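PDB 6TGF: exopolysaccharide biosynthesis protein from Pantoea stewartii subsp. stewartii DC283, which probably hydrolyses exopolysaccharide of the bacterial biofilm, acting as a glycan-modifying enzyme built like a bacteriophage tailspike. Local coordinates for residues Pro144-Pro149 against Gly206-Ala211; Ala211-Asp214 against Ile218-Gly221; Glu287-Phe292 against Thr351-Gln356; Ser296-Asn301 against Pro306-Val311; Gln628-Leu633 against Ala667-Gly672. All coordinates share one frame; numbering follows the deposited sequence.

The five contacts are spread along an elongated, tailspike-like chain. Interactions 1 and 2 share Ala-211, with centres 14 Å apart, and both reach the mixed sheet that holds strands 202-207 and 218-221. Interactions 3 and 4 lie in the early coils of the parallel beta-helix, centres 25 Å apart; 296-301 with 306-311 is nested within the loop closed by 287-292 and 351-356. Interaction 2 is 29 Å from each of them, centre to centre. Interaction 5 sits in the C-terminal beta structure, its centre 106 Å from that of interaction 1 and on the opposite side of the chain's centre.

Interaction 1: residues Pro144-Pro149 against Gly206-Ala211; sequences PDVSQP and GSFQPA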
# COMPACT_ATOMS: atom_id res chain seq x y z
N PRO B 144 -62.22 2.87 -9.21
CA PRO B 144 -63.27 2.12 -8.52
C PRO B 144 -62.98 1.90 -7.03
O PRO B 144 -63.91 1.69 -6.28
CB PRO B 144 -63.32 0.79 -9.29
CG PRO B 144 -61.90 0.60 -9.77
CD PRO B 144 -61.39 2.00 -10.06
N ASP B 145 -61.70 1.92 -6.65
CA ASP B 145 -61.24 1.80 -5.24
C ASP B 145 -59.89 2.49 -5.10
O ASP B 145 -58.91 2.01 -5.71
CB ASP B 145 -61.19 0.33 -4.80
CG ASP B 145 -60.87 0.11 -3.33
OD1 ASP B 145 -60.93 1.10 -2.56
OD2 ASP B 145 -60.56 -1.04 -2.97
N VAL B 146 -59.84 3.58 -4.33
CA VAL B 146 -58.62 4.43 -4.13
C VAL B 146 -57.61 3.68 -3.25
O VAL B 146 -56.48 4.17 -3.13
CB VAL B 146 -58.97 5.82 -3.54
CG1 VAL B 146 -59.94 6.58 -4.42
CG2 VAL B 146 -59.49 5.73 -2.11
N SER B 147 -58.01 2.55 -2.66
CA SER B 147 -57.15 1.69 -1.80
C SER B 147 -56.38 0.66 -2.64
O SER B 147 -55.47 0.02 -2.07
CB SER B 147 -57.99 1.00 -0.74
OG SER B 147 -58.70 1.96 0.03
N GLN B 148 -56.71 0.51 -3.93
CA GLN B 148 -56.04 -0.44 -4.86
C GLN B 148 -55.38 0.33 -6.00
O GLN B 148 -55.96 1.28 -6.53
CB GLN B 148 -57.04 -1.45 -5.43
CG GLN B 148 -57.65 -2.37 -4.38
CD GLN B 148 -56.61 -3.11 -3.58
OE1 GLN B 148 -55.63 -3.62 -4.13
NE2 GLN B 148 -56.80 -3.15 -2.28
N PRO B 149 -54.16 -0.07 -6.43
CA PRO B 149 -53.50 0.56 -7.58
C PRO B 149 -54.07 0.07 -8.92
O PRO B 149 -54.41 0.92 -9.71
CB PRO B 149 -52.03 0.13 -7.41
CG PRO B 149 -52.12 -1.22 -6.72
CD PRO B 149 -53.34 -1.13 -5.83
N GLY B 206 -47.87 7.69 -2.81
CA GLY B 206 -48.77 7.67 -1.64
C GLY B 206 -49.35 6.29 -1.38
O GLY B 206 -49.44 5.49 -2.33
N SER B 207 -49.72 6.02 -0.12
CA SER B 207 -50.35 4.75 0.32
C SER B 207 -51.20 4.99 1.58
O SER B 207 -50.86 5.90 2.36
CB SER B 207 -49.31 3.69 0.57
OG SER B 207 -49.92 2.45 0.89
N PHE B 208 -52.27 4.21 1.74
CA PHE B 208 -53.13 4.16 2.96
C PHE B 208 -52.74 2.94 3.81
O PHE B 208 -53.28 2.81 4.92
CB PHE B 208 -54.61 4.13 2.56
CG PHE B 208 -55.02 5.25 1.65
CD1 PHE B 208 -55.12 6.55 2.13
CD2 PHE B 208 -55.31 5.02 0.32
CE1 PHE B 208 -55.49 7.59 1.29
CE2 PHE B 208 -55.69 6.06 -0.52
CZ PHE B 208 -55.78 7.34 -0.03
N GLN B 209 -51.84 2.09 3.30
CA GLN B 209 -51.25 0.95 4.05
C GLN B 209 -50.42 1.51 5.20
O GLN B 209 -49.75 2.52 5.05
CB GLN B 209 -50.38 0.09 3.13
CG GLN B 209 -51.15 -0.62 2.03
CD GLN B 209 -52.15 -1.61 2.57
OE1 GLN B 209 -53.34 -1.55 2.27
NE2 GLN B 209 -51.67 -2.53 3.40
N PRO B 210 -50.44 0.87 6.40
CA PRO B 210 -49.75 1.42 7.56
C PRO B 210 -48.22 1.26 7.45
O PRO B 210 -47.77 0.18 7.10
CB PRO B 210 -50.28 0.61 8.76
CG PRO B 210 -51.35 -0.32 8.19
CD PRO B 210 -51.09 -0.41 6.70
N ALA B 211 -47.48 2.33 7.73
CA ALA B 211 -46.00 2.37 7.74
C ALA B 211 -45.53 3.47 8.71
O ALA B 211 -46.08 4.59 8.65
CB ALA B 211 -45.47 2.61 6.35
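The contact joins a turn after strand 139-143, within the head-binding family region, to the loop leaving strand 202-207, and its centre is the ring of Phe-208 beside Val-146 and Ser-147. The carbonyl O of Val-146 meets Phe-208 CE2 at 3.3 Å, lying at the ring edge and close to its plane, where the partial positive charge of the ring hydrogens faces the oxygen. The apolar touch is at the same ring atom: Val-146 CG2 is 4.1 Å from Phe-208 CE2. Phe-208 reaches this place with CG anti to its carbonyl carbon (chi1 -54°). Ser-147 adds its CA, 4.4 Å from Phe-208 CD2, at an oblique position to the ring. Both partners are shaped by turns of their own. Residues Asp-145 to Gln-148 form a type I beta turn, with an Asx turn in which Ser-147 N gives a bond to Asp-145 OD1 (3.3 Å), reaching it from above the carboxylate plane. On the other side an ST turn has Gln-209 N bound to Ser-207 OG at 3.1 Å. Glu-184 links the two parts: its carboxylate accepts from Ser-207 OG and Phe-208 N, and its backbone bonds to that of Val-146. Phe-224 and Arg-180 also touch Phe-208.

Interaction 2: residues Ala211-Asp214 against Ile218-Gly221; sequences AQDD and IFSG
Asp-213 lies across the backbone of Ile-218, Phe-219 and Ser-220, with its carboxylate directed at the main chain of strand 218-221. Its CB is 3.2 Å from Ser-220 OG. CG, anti to the backbone N (chi1 -168°), passes 3.5 Å from Ile-218 O. At the tip the two oxygens part: OD2 accepts from Ser-220 N at 3.3 Å, the N-H coming from above the carboxylate plane, and also forms a salt bridge with Arg-177, while OD1 turns to Gln-215 N in a weak bond. The neighbouring Asp-214 grips Ile-218 with both main chain and side chain. Asp-214 N gives a bond to Ile-218 O (3.0 Å), and Asp-214 OD1 takes the N-H of Ile-218 on its syn side at 2.8 Å in an almost straight line (177°). This OD1 also accepts from Gly-216 N and Val-217 N, drawing the short turn between the segments round one carboxylate oxygen. Ile-218 directs its side chain at 211-214, its CG2 lying 3.3 Å from Gln-212 O and 4.0 Å from Ala-211 CB. Behind the strand the ring of Phe-219 meets that of Trp-193 and touches helix 173-176. Two neighbouring acids thus take up main-chain N-H groups along strand 218-221, an edge strand of its sheet within this chain; the three donors at Asp-214 OD1, and Arg-177 at Asp-213, would be expected to stabilise both carboxylates in their charged form.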
# COMPACT_ATOMS: atom_id res chain seq x y z
N ALA B 211 -47.48 2.33 7.73
CA ALA B 211 -46.00 2.37 7.74
C ALA B 211 -45.53 3.47 8.71
O ALA B 211 -46.08 4.59 8.65
CB ALA B 211 -45.47 2.61 6.35
N GLN B 212 -44.55 3.15 9.56
CA GLN B 212 -43.97 4.08 10.57
C GLN B 212 -43.08 5.10 9.86
O GLN B 212 -42.30 4.70 8.98
CB GLN B 212 -43.19 3.30 11.64
CG GLN B 212 -43.98 3.07 12.92
CD GLN B 212 -43.49 1.90 13.73
OE1 GLN B 212 -43.00 0.90 13.21
NE2 GLN B 212 -43.62 2.02 15.05
N ASP B 213 -43.21 6.38 10.25
CA ASP B 213 -42.36 7.50 9.78
C ASP B 213 -40.91 7.23 10.19
O ASP B 213 -40.68 7.05 11.41
CB ASP B 213 -42.85 8.84 10.35
CG ASP B 213 -42.24 10.07 9.70
OD1 ASP B 213 -41.00 10.17 9.68
OD2 ASP B 213 -43.02 10.93 9.24
N ASP B 214 -39.99 7.18 9.23
CA ASP B 214 -38.53 6.99 9.46
C ASP B 214 -37.77 8.30 9.16
O ASP B 214 -36.53 8.27 9.19
CB ASP B 214 -37.98 5.81 8.67
CG ASP B 214 -38.14 5.91 7.16
OD1 ASP B 214 -38.12 7.04 6.63
OD2 ASP B 214 -38.29 4.85 6.52
N ILE B 218 -39.87 7.18 4.50
CA ILE B 218 -41.33 7.11 4.84
C ILE B 218 -41.70 8.35 5.67
O ILE B 218 -41.13 8.51 6.77
CB ILE B 218 -41.66 5.81 5.59
CG1 ILE B 218 -41.29 4.56 4.78
CG2 ILE B 218 -43.13 5.79 6.01
CD1 ILE B 218 -42.13 4.32 3.55
N PHE B 219 -42.62 9.17 5.16
CA PHE B 219 -43.28 10.30 5.88
C PHE B 219 -44.78 10.00 5.98
O PHE B 219 -45.45 9.99 4.93
CB PHE B 219 -43.01 11.62 5.16
CG PHE B 219 -41.56 11.95 4.98
CD1 PHE B 219 -40.84 12.62 5.96
CD2 PHE B 219 -40.89 11.57 3.82
CE1 PHE B 219 -39.50 12.91 5.79
CE2 PHE B 219 -39.55 11.87 3.65
CZ PHE B 219 -38.86 12.53 4.63
N SER B 220 -45.27 9.76 7.20
CA SER B 220 -46.64 9.28 7.48
C SER B 220 -47.48 10.35 8.18
O SER B 220 -46.90 11.17 8.92
CB SER B 220 -46.61 8.00 8.28
OG SER B 220 -45.83 8.16 9.45
N GLY B 221 -48.79 10.34 7.92
CA GLY B 221 -49.80 11.16 8.60
C GLY B 221 -50.85 10.29 9.26
O GLY B 221 -50.52 9.13 9.60

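Interaction 3: residues Glu287-Phe292 against Thr351-Gln356; sequences EEQRRF and TCPGGQ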
# COMPACT_ATOMS: atom_id res chain seq x y z
N GLU B 287 -24.63 0.37 24.02
CA GLU B 287 -25.17 -0.80 24.77
C GLU B 287 -25.53 -1.93 23.79
O GLU B 287 -24.84 -2.96 23.82
CB GLU B 287 -26.36 -0.40 25.65
CG GLU B 287 -25.96 0.51 26.80
CD GLU B 287 -25.91 2.00 26.49
OE1 GLU B 287 -26.75 2.47 25.68
OE2 GLU B 287 -25.04 2.69 27.05
N GLU B 288 -26.57 -1.74 22.96
CA GLU B 288 -27.02 -2.76 21.97
C GLU B 288 -25.86 -3.07 21.01
O GLU B 288 -25.37 -2.14 20.34
CB GLU B 288 -28.25 -2.30 21.19
CG GLU B 288 -29.56 -2.87 21.73
CD GLU B 288 -30.49 -3.48 20.70
OE1 GLU B 288 -30.06 -3.66 19.53
OE2 GLU B 288 -31.64 -3.79 21.06
N GLN B 289 -25.44 -4.34 20.97
CA GLN B 289 -24.34 -4.86 20.12
C GLN B 289 -24.88 -5.11 18.71
O GLN B 289 -25.83 -5.90 18.58
CB GLN B 289 -23.77 -6.15 20.73
CG GLN B 289 -22.26 -6.22 20.74
CD GLN B 289 -21.76 -7.41 21.51
OE1 GLN B 289 -21.79 -7.43 22.74
NE2 GLN B 289 -21.29 -8.42 20.80
N ARG B 290 -24.30 -4.45 17.70
CA ARG B 290 -24.73 -4.55 16.28
C ARG B 290 -23.59 -5.13 15.43
O ARG B 290 -22.48 -5.32 15.97
CB ARG B 290 -25.16 -3.17 15.77
CG ARG B 290 -26.38 -2.62 16.49
CD ARG B 290 -26.79 -1.29 15.90
NE ARG B 290 -27.82 -0.60 16.67
CZ ARG B 290 -27.62 0.07 17.79
NH1 ARG B 290 -26.41 0.15 18.32
NH2 ARG B 290 -28.63 0.65 18.40
N ARG B 291 -23.86 -5.41 14.15
CA ARG B 291 -22.88 -5.95 13.17
C ARG B 291 -22.09 -4.79 12.57
O ARG B 291 -20.84 -4.82 12.65
CB ARG B 291 -23.59 -6.74 12.07
CG ARG B 291 -24.05 -8.13 12.47
CD ARG B 291 -23.19 -9.27 11.95
NE ARG B 291 -23.01 -9.26 10.50
CZ ARG B 291 -22.39 -10.21 9.80
NH1 ARG B 291 -21.88 -11.27 10.41
NH2 ARG B 291 -22.28 -10.09 8.49
N PHE B 292 -22.79 -3.80 12.01
CA PHE B 292 -22.22 -2.72 11.15
C PHE B 292 -22.49 -1.34 11.75
O PHE B 292 -23.60 -1.09 12.27
CB PHE B 292 -22.82 -2.79 9.75
CG PHE B 292 -21.91 -3.36 8.69
CD1 PHE B 292 -21.40 -4.64 8.80
CD2 PHE B 292 -21.57 -2.60 7.58
CE1 PHE B 292 -20.56 -5.16 7.82
CE2 PHE B 292 -20.73 -3.12 6.60
CZ PHE B 292 -20.23 -4.39 6.72
N THR B 351 -17.46 0.50 21.66
CA THR B 351 -17.45 -0.21 22.97
C THR B 351 -17.92 -1.67 22.81
O THR B 351 -18.06 -2.35 23.85
CB THR B 351 -18.32 0.53 24.00
OG1 THR B 351 -19.57 0.85 23.41
CG2 THR B 351 -17.66 1.79 24.51
N CYS B 352 -18.14 -2.13 21.58
CA CYS B 352 -18.52 -3.54 21.27
C CYS B 352 -17.41 -4.48 21.74
O CYS B 352 -16.29 -4.41 21.24
CB CYS B 352 -18.75 -3.74 19.78
SG CYS B 352 -19.17 -5.45 19.35
N PRO B 353 -17.67 -5.37 22.73
CA PRO B 353 -16.66 -6.31 23.20
C PRO B 353 -16.65 -7.61 22.38
O PRO B 353 -17.61 -7.87 21.67
CB PRO B 353 -17.14 -6.58 24.63
CG PRO B 353 -18.65 -6.55 24.51
CD PRO B 353 -18.95 -5.52 23.44
N GLY B 354 -15.57 -8.39 22.50
CA GLY B 354 -15.41 -9.69 21.83
C GLY B 354 -15.06 -9.53 20.36
O GLY B 354 -15.62 -10.29 19.54
N GLY B 355 -14.19 -8.58 20.03
CA GLY B 355 -13.63 -8.39 18.68
C GLY B 355 -14.21 -7.19 17.97
O GLY B 355 -15.45 -7.15 17.79
N GLN B 356 -13.36 -6.24 17.57
CA GLN B 356 -13.72 -5.05 16.75
C GLN B 356 -12.85 -5.02 15.49
O GLN B 356 -11.63 -5.24 15.60
CB GLN B 356 -13.53 -3.76 17.55
CG GLN B 356 -14.68 -3.46 18.50
CD GLN B 356 -14.48 -2.17 19.25
OE1 GLN B 356 -13.64 -1.34 18.91
NE2 GLN B 356 -15.26 -1.99 20.30
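Gln-289 reaches over Cys-352 and Pro-353 with its chain extended beyond CG, and crosses the proline ring at a slant. Cys-352 lies beneath the middle of the side chain: its SG is 3.5 Å from Gln-289 CG and 3.9 Å from both Gln-289 CD and NE2, so the sulfur lies along the side chain from CG to the amide nitrogen. The sulfur gets there because SG is anti to the backbone N of its own residue (chi1 178°). Farther out, the amide oxygen settles beside the proline, with Gln-289 OE1 3.5 Å from Pro-353 CD and 3.7 Å from Pro-353 CG. These are van der Waals contacts of the oxygen with ring CH2 groups; the contact across the segments is one of packing. Both segments belong to the parallel beta-helix of the tailspike-like fold: 287-292 leads into strand 290-296, where the chain turns a corner at Arg-291, and 351-356 is the loop between strands 346-350 and 356-366. Strand 318-324 comes between them in the stack, and its Ser-323 touches Gln-289, Thr-351 and Cys-352. The loop is closed from within by Gln-356, whose NE2 gives a bond to Cys-352 O at 2.8 Å, approaching the oxygen well to one side of the C=O direction (122°), and a further bond to Asn-350 O. Gln-356 OE1 accepts from Leu-376 N, which ties this loop to the following strand 373-378.

Interaction 4: residues Ser296-Asn301 against Pro306-Val311; sequences SGAMVN and PATTIV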
# COMPACT_ATOMS: atom_id res chain seq x y z
N SER B 296 -19.59 8.21 6.62
CA SER B 296 -18.73 8.74 5.54
C SER B 296 -19.19 10.15 5.13
O SER B 296 -20.41 10.39 5.10
CB SER B 296 -18.72 7.81 4.35
OG SER B 296 -17.72 8.18 3.42
N GLY B 297 -18.23 11.03 4.83
CA GLY B 297 -18.47 12.34 4.20
C GLY B 297 -18.51 12.22 2.68
O GLY B 297 -18.30 11.10 2.18
N ALA B 298 -18.77 13.33 1.99
CA ALA B 298 -18.95 13.41 0.52
C ALA B 298 -17.95 12.49 -0.19
O ALA B 298 -16.73 12.77 -0.11
CB ALA B 298 -18.80 14.84 0.06
N MET B 299 -18.45 11.45 -0.86
CA MET B 299 -17.63 10.44 -1.60
C MET B 299 -17.18 11.04 -2.94
O MET B 299 -17.80 10.71 -3.97
CB MET B 299 -18.41 9.15 -1.84
CG MET B 299 -18.59 8.30 -0.59
SD MET B 299 -19.48 6.76 -0.91
CE MET B 299 -21.11 7.39 -1.34
N VAL B 300 -16.16 11.90 -2.90
CA VAL B 300 -15.45 12.45 -4.10
C VAL B 300 -13.95 12.44 -3.77
O VAL B 300 -13.59 12.83 -2.64
CB VAL B 300 -15.94 13.86 -4.47
CG1 VAL B 300 -15.52 14.24 -5.88
CG2 VAL B 300 -17.45 14.01 -4.30
N ASN B 301 -13.11 12.02 -4.73
CA ASN B 301 -11.66 11.75 -4.51
C ASN B 301 -10.90 13.07 -4.30
O ASN B 301 -10.23 13.53 -5.25
CB ASN B 301 -11.06 10.88 -5.62
CG ASN B 301 -11.23 11.44 -7.02
OD1 ASN B 301 -10.54 12.38 -7.41
ND2 ASN B 301 -12.14 10.86 -7.79
N PRO B 306 -11.13 16.49 3.03
CA PRO B 306 -12.52 16.07 2.84
C PRO B 306 -13.49 17.25 2.68
O PRO B 306 -13.23 18.30 3.25
CB PRO B 306 -12.85 15.30 4.13
CG PRO B 306 -11.51 14.82 4.64
CD PRO B 306 -10.52 15.90 4.23
N ALA B 307 -14.57 17.05 1.92
CA ALA B 307 -15.59 18.08 1.60
C ALA B 307 -16.68 18.12 2.67
O ALA B 307 -17.62 18.92 2.51
CB ALA B 307 -16.17 17.81 0.23
N THR B 308 -16.57 17.30 3.72
CA THR B 308 -17.52 17.26 4.87
C THR B 308 -16.76 17.55 6.17
O THR B 308 -15.78 16.82 6.45
CB THR B 308 -18.25 15.91 4.95
OG1 THR B 308 -18.95 15.72 3.72
CG2 THR B 308 -19.21 15.82 6.11
N THR B 309 -17.20 18.56 6.92
CA THR B 309 -16.67 18.93 8.26
C THR B 309 -17.77 18.69 9.31
O THR B 309 -18.88 19.22 9.13
CB THR B 309 -16.17 20.37 8.30
OG1 THR B 309 -15.11 20.50 7.35
CG2 THR B 309 -15.68 20.80 9.66
N ILE B 310 -17.46 17.90 10.35
CA ILE B 310 -18.31 17.76 11.56
C ILE B 310 -17.82 18.76 12.60
O ILE B 310 -16.59 18.95 12.71
CB ILE B 310 -18.31 16.31 12.10
CG1 ILE B 310 -19.17 15.39 11.23
CG2 ILE B 310 -18.75 16.26 13.56
CD1 ILE B 310 -18.94 13.91 11.47
N VAL B 311 -18.75 19.39 13.31
CA VAL B 311 -18.48 20.38 14.40
C VAL B 311 -19.57 20.18 15.46
O VAL B 311 -20.71 19.90 15.08
CB VAL B 311 -18.40 21.81 13.83
CG1 VAL B 311 -19.77 22.44 13.62
CG2 VAL B 311 -17.54 22.71 14.68
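Gly-297 and Ala-298 meet Thr-308 and Ala-307 where the chain passes from strand 290-296 to strand 308-311 of the beta-helix. Just before them Ser-296 ends strand 290-296, its CB directed away from 306-311. At Gly-297 the backbone passes close over the threonine: CA is 3.4 Å from Thr-308 OG1 and 3.7 Å from Thr-308 CB. The two backbones run close here, the CA atoms of Gly-297 and Thr-308 being 5.1 Å apart. Ala-298 follows with the polar link of the contact. Its N-H gives a nearly straight bond to Thr-308 OG1 (3.0 Å, 173°), and its methyl group packs on that of Ala-307 (CB to CB 4.0 Å). Thr-308 holds OG1 beside its own backbone N, anti to the carbonyl carbon (chi1 -59°), which turns the oxygen to Ala-298 and leaves the methyl CG2 4.0 Å from Gly-297 CA. The same hydroxyl is hydrogen-bonded to Pro-274 O, so this buried oxygen has two partners. Beyond Ala-298, Met-299 is the centre of an inverse gamma turn, and Asn-301 bonds through OD1 to Arg-294 of the third subunit. Within the chain, the bend is stacked between the preceding coil, with Phe-273 and Ala-275 against Thr-308 and Ala-298, and the next, where strand 332-335 lies alongside strand 308-311.

Interaction 5: residues Gln628-Leu633 against Ala667-Gly672; sequences QVFIRL and ATPDSG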
# COMPACT_ATOMS: atom_id res chain seq x y z
N GLN B 628 45.20 6.59 7.65
CA GLN B 628 45.30 5.80 6.40
C GLN B 628 46.16 4.56 6.67
O GLN B 628 47.24 4.71 7.26
CB GLN B 628 45.91 6.62 5.26
CG GLN B 628 45.01 7.75 4.77
CD GLN B 628 45.36 9.07 5.41
OE1 GLN B 628 46.45 9.60 5.22
NE2 GLN B 628 44.43 9.61 6.17
N VAL B 629 45.69 3.38 6.25
CA VAL B 629 46.38 2.07 6.42
C VAL B 629 46.76 1.53 5.04
O VAL B 629 45.86 1.41 4.19
CB VAL B 629 45.51 1.06 7.20
CG1 VAL B 629 46.19 -0.29 7.35
CG2 VAL B 629 45.12 1.61 8.57
N PHE B 630 48.05 1.24 4.84
CA PHE B 630 48.61 0.60 3.62
C PHE B 630 49.09 -0.81 3.98
O PHE B 630 49.59 -1.01 5.10
CB PHE B 630 49.76 1.43 3.05
CG PHE B 630 49.37 2.80 2.53
CD1 PHE B 630 49.12 3.84 3.41
CD2 PHE B 630 49.29 3.04 1.17
CE1 PHE B 630 48.76 5.09 2.94
CE2 PHE B 630 48.94 4.30 0.70
CZ PHE B 630 48.68 5.32 1.59
N ILE B 631 48.94 -1.76 3.05
CA ILE B 631 49.44 -3.16 3.19
C ILE B 631 50.23 -3.53 1.92
O ILE B 631 49.76 -3.21 0.81
CB ILE B 631 48.30 -4.16 3.48
CG1 ILE B 631 47.26 -4.22 2.36
CG2 ILE B 631 47.65 -3.85 4.82
CD1 ILE B 631 46.49 -5.52 2.32
N ARG B 632 51.40 -4.15 2.10
CA ARG B 632 52.21 -4.74 1.00
C ARG B 632 51.67 -6.15 0.75
O ARG B 632 52.13 -7.10 1.42
CB ARG B 632 53.70 -4.74 1.36
CG ARG B 632 54.61 -5.10 0.19
CD ARG B 632 56.03 -4.63 0.39
NE ARG B 632 56.68 -4.36 -0.89
CZ ARG B 632 57.59 -5.13 -1.49
NH1 ARG B 632 58.00 -6.25 -0.93
NH2 ARG B 632 58.09 -4.76 -2.66
N LEU B 633 50.70 -6.26 -0.17
CA LEU B 633 50.01 -7.54 -0.51
C LEU B 633 51.04 -8.49 -1.13
O LEU B 633 51.73 -8.08 -2.08
CB LEU B 633 48.86 -7.23 -1.47
CG LEU B 633 47.77 -8.30 -1.57
CD1 LEU B 633 47.13 -8.58 -0.22
CD2 LEU B 633 46.71 -7.90 -2.58
N ALA B 667 48.56 1.75 -4.40
CA ALA B 667 49.19 3.01 -3.94
C ALA B 667 50.36 2.68 -3.01
O ALA B 667 50.13 2.00 -1.99
CB ALA B 667 48.16 3.87 -3.24
N THR B 668 51.57 3.15 -3.35
CA THR B 668 52.79 3.04 -2.51
C THR B 668 52.72 4.12 -1.43
O THR B 668 52.53 5.29 -1.75
CB THR B 668 54.07 3.17 -3.34
OG1 THR B 668 53.87 2.52 -4.60
CG2 THR B 668 55.28 2.58 -2.65
N PRO B 669 52.88 3.78 -0.13
CA PRO B 669 52.80 4.78 0.93
C PRO B 669 53.98 5.76 0.84
O PRO B 669 55.07 5.34 0.51
CB PRO B 669 52.86 3.96 2.23
CG PRO B 669 53.52 2.66 1.83
CD PRO B 669 53.13 2.42 0.39
N ASP B 670 53.71 7.04 1.13
CA ASP B 670 54.71 8.14 1.13
C ASP B 670 55.88 7.73 2.03
O ASP B 670 55.61 7.15 3.10
CB ASP B 670 54.06 9.46 1.58
CG ASP B 670 54.66 10.70 0.94
OD1 ASP B 670 55.89 10.88 1.05
OD2 ASP B 670 53.89 11.46 0.32
N SER B 671 57.11 8.02 1.61
CA SER B 671 58.37 7.67 2.32
C SER B 671 58.30 8.07 3.81
O SER B 671 58.96 7.39 4.62
CB SER B 671 59.57 8.31 1.65
OG SER B 671 59.89 7.63 0.45
N GLY B 672 57.53 9.11 4.14
CA GLY B 672 57.33 9.60 5.52
C GLY B 672 56.28 8.82 6.29
O GLY B 672 56.05 9.17 7.47
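Segment 628-633 is extended strand and 667-672 an irregular loop, nearest at Phe-630 and Pro-669, whose CA atoms are 6.5 Å apart. Phe-630 carries the contact, with its CB directed at the loop and CG anti to the carbonyl carbon (chi1 -65°). Pro-669 lies over one face of the ring in a CH-pi contact: its CB is 3.8 Å from the centroid of the Phe-630 ring, 17° off the normal, and 3.7 Å from Phe-630 CG. The side chains lie antiparallel, with Pro-669 CG 4.1 Å from Phe-630 CB. At the ring edge, in its plane, the carbonyl O of Ala-667 stands 3.4 Å from Phe-630 CD2, beside the weakly positive ring hydrogens. Ala-667 CB touches Phe-630 CE2 at 4.0 Å. Strand 626-633 lies between strands 543-551 and 614-620 in an antiparallel sheet; Glu-546 of the first also touches Phe-630, Arg-618 of the second touches Pro-669, and the loop runs from strand 659-664 to strand 674-675 at its two borders. In this C-terminal beta structure Val-629 and Ile-631, on the strand's other face, pack on strand 589-597 of a second antiparallel sheet, so the loop lies on the face away from it.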